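PDB 3MNM: ADP-ribosylation factor-binding protein GGA2 from Saccharomyces cerevisiae, which may help to regulate membrane traffic through the trans-Golgi network, its GAE ear domain, the part described here, being an Ig-like beta sandwich. Local coordinates for residues A[11-14]-A[20-23]; A[39-42]-A[46-49]. All blocks are in the same frame, centred on the assembly; numbering follows the deposited sequence. Where two conformers were deposited one is given.

Contact 1: A[11-14]-A[20-23]; sequences TLVN and KIEF
A classic beta bulge interrupts the antiparallel hairpin of strands 10-15 and 19-27, where Val13 and Asn14 together face Ile21. Both amides donate to Ile21 O, from Val13 N at 2.9 Å and from Asn14 N at 3.2 Å, so one carbonyl is gripped by two N-H groups, each tilted some 20° from its plane. The reply comes from Ile21 N, which gives a nearly straight bond of 2.8 Å to Asn14 O. Before the bulge the pairing is regular: Thr11 and Phe23 form a hydrogen-bonded pair in which each backbone N reaches the carbonyl of the other, and Leu12 stands across from Glu22 in a non-hydrogen-bonded pair.

The extra residue changes where side chains go. Val13, with psi near -50°, turns its side chain toward the partner strand, and CG2 comes down over the centre of the Phe23 ring. This is a CH-pi contact of 3.4 Å from Val13 CG2 to the Phe23 ring centroid, within 8° of the ring normal. It is the methyl anti to the valine's carbonyl carbon that does the touching, while Val13 CB rests against Ile21 CG2 at 3.9 Å. The ring of Phe118 meets Phe23 edge-to-face, and Trp101 on strand 100-107 touches both Val13 and Ile21.

On the face that carries Leu12 and Glu22 the leucine is modelled in two conformers, so its reach to Lys20 is uncertain. The carboxylate of Glu22 turns to Arg10 in a salt bridge. A water bound to Thr11 OG1, 2.9 Å away, also makes a weak bond to Phe23 O. Two adjacent amides sharing one carbonyl are the signature of the classic bulge, here set in a hairpin of an Ig-like beta sandwich.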
loop_
_atom_site.group_PDB
_atom_site.type_symbol
_atom_site.label_atom_id
_atom_site.label_comp_id
_atom_site.label_asym_id
_atom_site.label_seq_id
_atom_site.Cartn_x
_atom_site.Cartn_y
_atom_site.Cartn_z
ATOM N N THR A 11 7.278 1.063 -6.987
ATOM C CA THR A 11 7.266 -0.376 -7.118
ATOM C C THR A 11 5.820 -0.834 -7.174
ATOM O O THR A 11 4.992 -0.410 -6.355
ATOM C CB THR A 11 7.982 -1.064 -5.936
ATOM O OG1 THR A 11 9.287 -0.487 -5.762
ATOM C CG2 THR A 11 8.123 -2.543 -6.199
ATOM N N LEU A 12 5.507 -1.679 -8.152
ATOM C CA LEU A 12 4.162 -2.229 -8.254
ATOM C C LEU A 12 3.989 -3.327 -7.217
ATOM O O LEU A 12 4.818 -4.234 -7.100
ATOM C CB LEU A 12 3.862 -2.774 -9.653
ATOM C CG LEU A 12 2.453 -3.357 -9.776
ATOM C CD1 LEU A 12 1.401 -2.248 -9.710
ATOM C CD2 LEU A 12 2.269 -4.199 -11.041
ATOM N N VAL A 13 2.916 -3.222 -6.443
ATOM C CA VAL A 13 2.596 -4.212 -5.433
ATOM C C VAL A 13 1.525 -5.144 -5.965
ATOM O O VAL A 13 1.654 -6.355 -5.874
ATOM C CB VAL A 13 2.094 -3.548 -4.121
ATOM C CG1 VAL A 13 1.679 -4.608 -3.114
ATOM C CG2 VAL A 13 3.185 -2.637 -3.540
ATOM N N ASN A 14 0.447 -4.582 -6.503
ATOM C CA ASN A 14 -0.610 -5.404 -7.067
ATOM C C ASN A 14 -1.478 -4.617 -8.028
ATOM O O ASN A 14 -1.652 -3.409 -7.872
ATOM C CB ASN A 14 -1.497 -5.983 -5.967
ATOM C CG ASN A 14 -2.268 -7.200 -6.429
ATOM O OD1 ASN A 14 -1.675 -8.231 -6.722
ATOM N ND2 ASN A 14 -3.597 -7.086 -6.497
ATOM N N LYS A 20 -5.136 -0.636 -8.284
ATOM C CA LYS A 20 -3.691 -0.708 -8.435
ATOM C C LYS A 20 -3.021 -0.197 -7.161
ATOM O O LYS A 20 -3.345 0.882 -6.679
ATOM C CB LYS A 20 -3.254 0.112 -9.650
ATOM C CG LYS A 20 -1.747 0.226 -9.841
ATOM C CD LYS A 20 -1.451 1.236 -10.954
ATOM C CE LYS A 20 -0.430 0.741 -11.955
ATOM N NZ LYS A 20 -0.250 1.747 -13.062
ATOM N N ILE A 21 -2.105 -0.988 -6.601
ATOM C CA ILE A 21 -1.381 -0.588 -5.400
ATOM C C ILE A 21 0.093 -0.477 -5.724
ATOM O O ILE A 21 0.672 -1.415 -6.279
ATOM C CB ILE A 21 -1.539 -1.606 -4.237
ATOM C CG1 ILE A 21 -3.020 -1.918 -3.962
ATOM C CG2 ILE A 21 -0.774 -1.104 -2.979
ATOM C CD1 ILE A 21 -3.249 -3.016 -2.898
ATOM N N GLU A 22 0.692 0.663 -5.392
ATOM C CA GLU A 22 2.129 0.876 -5.573
ATOM C C GLU A 22 2.793 1.386 -4.293
ATOM O O GLU A 22 2.164 2.077 -3.495
ATOM C CB GLU A 22 2.386 1.881 -6.703
ATOM C CG GLU A 22 1.847 1.460 -8.053
ATOM C CD GLU A 22 1.860 2.601 -9.053
ATOM O OE1 GLU A 22 1.251 3.653 -8.760
ATOM O OE2 GLU A 22 2.480 2.451 -10.132
ATOM N N PHE A 23 4.070 1.046 -4.104
ATOM C CA PHE A 23 4.861 1.616 -3.022
ATOM C C PHE A 23 5.957 2.504 -3.600
ATOM O O PHE A 23 6.565 2.170 -4.618
ATOM C CB PHE A 23 5.576 0.540 -2.199
ATOM C CG PHE A 23 4.668 -0.338 -1.375
ATOM C CD1 PHE A 23 5.131 -1.550 -0.891
ATOM C CD2 PHE A 23 3.375 0.042 -1.076
ATOM C CE1 PHE A 23 4.311 -2.379 -0.124
ATOM C CE2 PHE A 23 2.552 -0.779 -0.316
ATOM C CZ PHE A 23 3.022 -1.988 0.162
HETATM O O HOH W 1 9.990 2.183 -4.851
#

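Contact 2: A[39-42]-A[46-49]; sequences FTNL and PISN
Asn41 and Ile47 meet side chain to side chain where the chain leaves one sheet of the sandwich for the other, and they carry nearly all of this small contact. Each directs its side chain toward the opposite segment, and the two run alongside one another, pointing opposite ways. Ile47 CD1 comes to 3.3 Å from Asn41 OD1, and Ile47 CG1 packs 3.7 Å from Asn41 CG, so the outer part of the isoleucine lies along the amide. What brings it there is the first torsion of Ile47 (chi1 -75°), which sets CG1 anti to the carbonyl carbon.

The amide has its polar bonds outside the pair. Its OD1 accepts from Ser43 N, and its ND2 donates to the carbonyls of Ser45 and Ile73; the bonds to Ser43 and Ser45 tie the buried group to the turn between the segments, the one to Ile73 to a distant loop, and together they would fix its rotation. Ile47 therefore touches a polar group whose hydrogen-bonding needs are met by backbone, and the contact between them is one of packing.

Toward solvent the fit is much looser. Pro46 is exposed, its CB directed away from the other segment, and its CA approaches no nearer than 3.9 Å to Asn41 ND2; a glycerol, probably from the crystallisation liquor, lies beside the proline.

Strand 38-41 is flanked by strands 19-27 and 80-81 in its own sheet, whereas strand 47-48 pairs with strand 100-107 in the other. Ile47 also touches Leu19 and Tyr105, which places it between the two sheets.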
loop_
_atom_site.group_PDB
_atom_site.type_symbol
_atom_site.label_atom_id
_atom_site.label_comp_id
_atom_site.label_asym_id
_atom_site.label_seq_id
_atom_site.Cartn_x
_atom_site.Cartn_y
_atom_site.Cartn_z
ATOM N N PHE A 39 -2.735 4.338 -4.042
ATOM C CA PHE A 39 -3.853 3.542 -4.501
ATOM C C PHE A 39 -4.514 4.244 -5.660
ATOM O O PHE A 39 -4.884 5.408 -5.557
ATOM C CB PHE A 39 -4.852 3.339 -3.359
ATOM C CG PHE A 39 -4.276 2.580 -2.210
ATOM C CD1 PHE A 39 -4.471 1.202 -2.110
ATOM C CD2 PHE A 39 -3.509 3.223 -1.255
ATOM C CE1 PHE A 39 -3.904 0.489 -1.052
ATOM C CE2 PHE A 39 -2.936 2.523 -0.205
ATOM C CZ PHE A 39 -3.132 1.149 -0.108
ATOM N N THR A 40 -4.624 3.523 -6.768
ATOM C CA THR A 40 -5.201 4.027 -8.010
ATOM C C THR A 40 -6.421 3.199 -8.413
ATOM O O THR A 40 -6.388 1.960 -8.471
ATOM C CB THR A 40 -4.147 4.003 -9.136
ATOM O OG1 THR A 40 -3.167 5.008 -8.878
ATOM C CG2 THR A 40 -4.804 4.229 -10.515
ATOM N N ASN A 41 -7.521 3.880 -8.693
ATOM C CA ASN A 41 -8.754 3.198 -9.025
ATOM C C ASN A 41 -8.750 2.826 -10.503
ATOM O O ASN A 41 -8.568 3.693 -11.350
ATOM C CB ASN A 41 -9.939 4.116 -8.693
ATOM C CG ASN A 41 -11.287 3.416 -8.785
ATOM O OD1 ASN A 41 -11.383 2.248 -9.166
ATOM N ND2 ASN A 41 -12.363 4.149 -8.426
ATOM N N LEU A 42 -8.915 1.538 -10.807
ATOM C CA LEU A 42 -8.967 1.091 -12.205
ATOM C C LEU A 42 -10.404 0.876 -12.680
ATOM O O LEU A 42 -10.641 0.490 -13.828
ATOM C CB LEU A 42 -8.139 -0.198 -12.382
ATOM C CG LEU A 42 -6.676 -0.066 -11.965
ATOM C CD1 LEU A 42 -5.970 -1.425 -12.011
ATOM C CD2 LEU A 42 -5.928 0.948 -12.814
ATOM N N PRO A 46 -16.826 4.463 -8.395
ATOM C CA PRO A 46 -15.996 4.803 -7.232
ATOM C C PRO A 46 -15.697 3.624 -6.331
ATOM O O PRO A 46 -16.501 2.709 -6.202
ATOM C CB PRO A 46 -16.850 5.808 -6.448
ATOM C CG PRO A 46 -18.084 6.033 -7.250
ATOM C CD PRO A 46 -18.204 4.972 -8.284
ATOM N N ILE A 47 -14.534 3.683 -5.703
ATOM C CA ILE A 47 -14.170 2.738 -4.653
ATOM C C ILE A 47 -14.395 3.417 -3.308
ATOM O O ILE A 47 -13.987 4.552 -3.116
ATOM C CB ILE A 47 -12.704 2.309 -4.777
ATOM C CG1 ILE A 47 -12.555 1.333 -5.946
ATOM C CG2 ILE A 47 -12.213 1.653 -3.470
ATOM C CD1 ILE A 47 -11.115 0.837 -6.171
ATOM N N SER A 48 -15.044 2.722 -2.384
ATOM C CA SER A 48 -15.303 3.310 -1.066
ATOM C C SER A 48 -14.920 2.336 0.038
ATOM O O SER A 48 -14.589 1.185 -0.238
ATOM C CB SER A 48 -16.782 3.689 -0.941
ATOM O OG SER A 48 -17.618 2.569 -1.131
ATOM N N ASN A 49 -14.976 2.812 1.280
ATOM C CA ASN A 49 -14.726 1.975 2.438
ATOM C C ASN A 49 -13.373 1.263 2.355
ATOM O O ASN A 49 -13.252 0.152 2.837
ATOM C CB ASN A 49 -15.843 0.935 2.581
ATOM C CG ASN A 49 -17.218 1.576 2.713
ATOM O OD1 ASN A 49 -17.339 2.707 3.175
ATOM N ND2 ASN A 49 -18.253 0.845 2.326
#

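In the fold
Contacts 1 and 2 follow one another along the chain, their centres about 14 Å apart, and they meet through neighbouring strands 19-27 and 38-41 of one sheet. Lys20 N lies 2.9 Å from Thr40 O, a probable hydrogen bond, and Ile21 packs on Phe39. Contact 1 stays within that sheet and is only partly buried: backbone bonds hold it, with apolar packing on one face and solvent nearer the other. Contact 2 is smaller and buried although farther from the chain's centre, and it bridges the sheets mainly by side-chain packing. The principle is general: backbone pairing builds a sheet, and side chains join sheets into a sandwich.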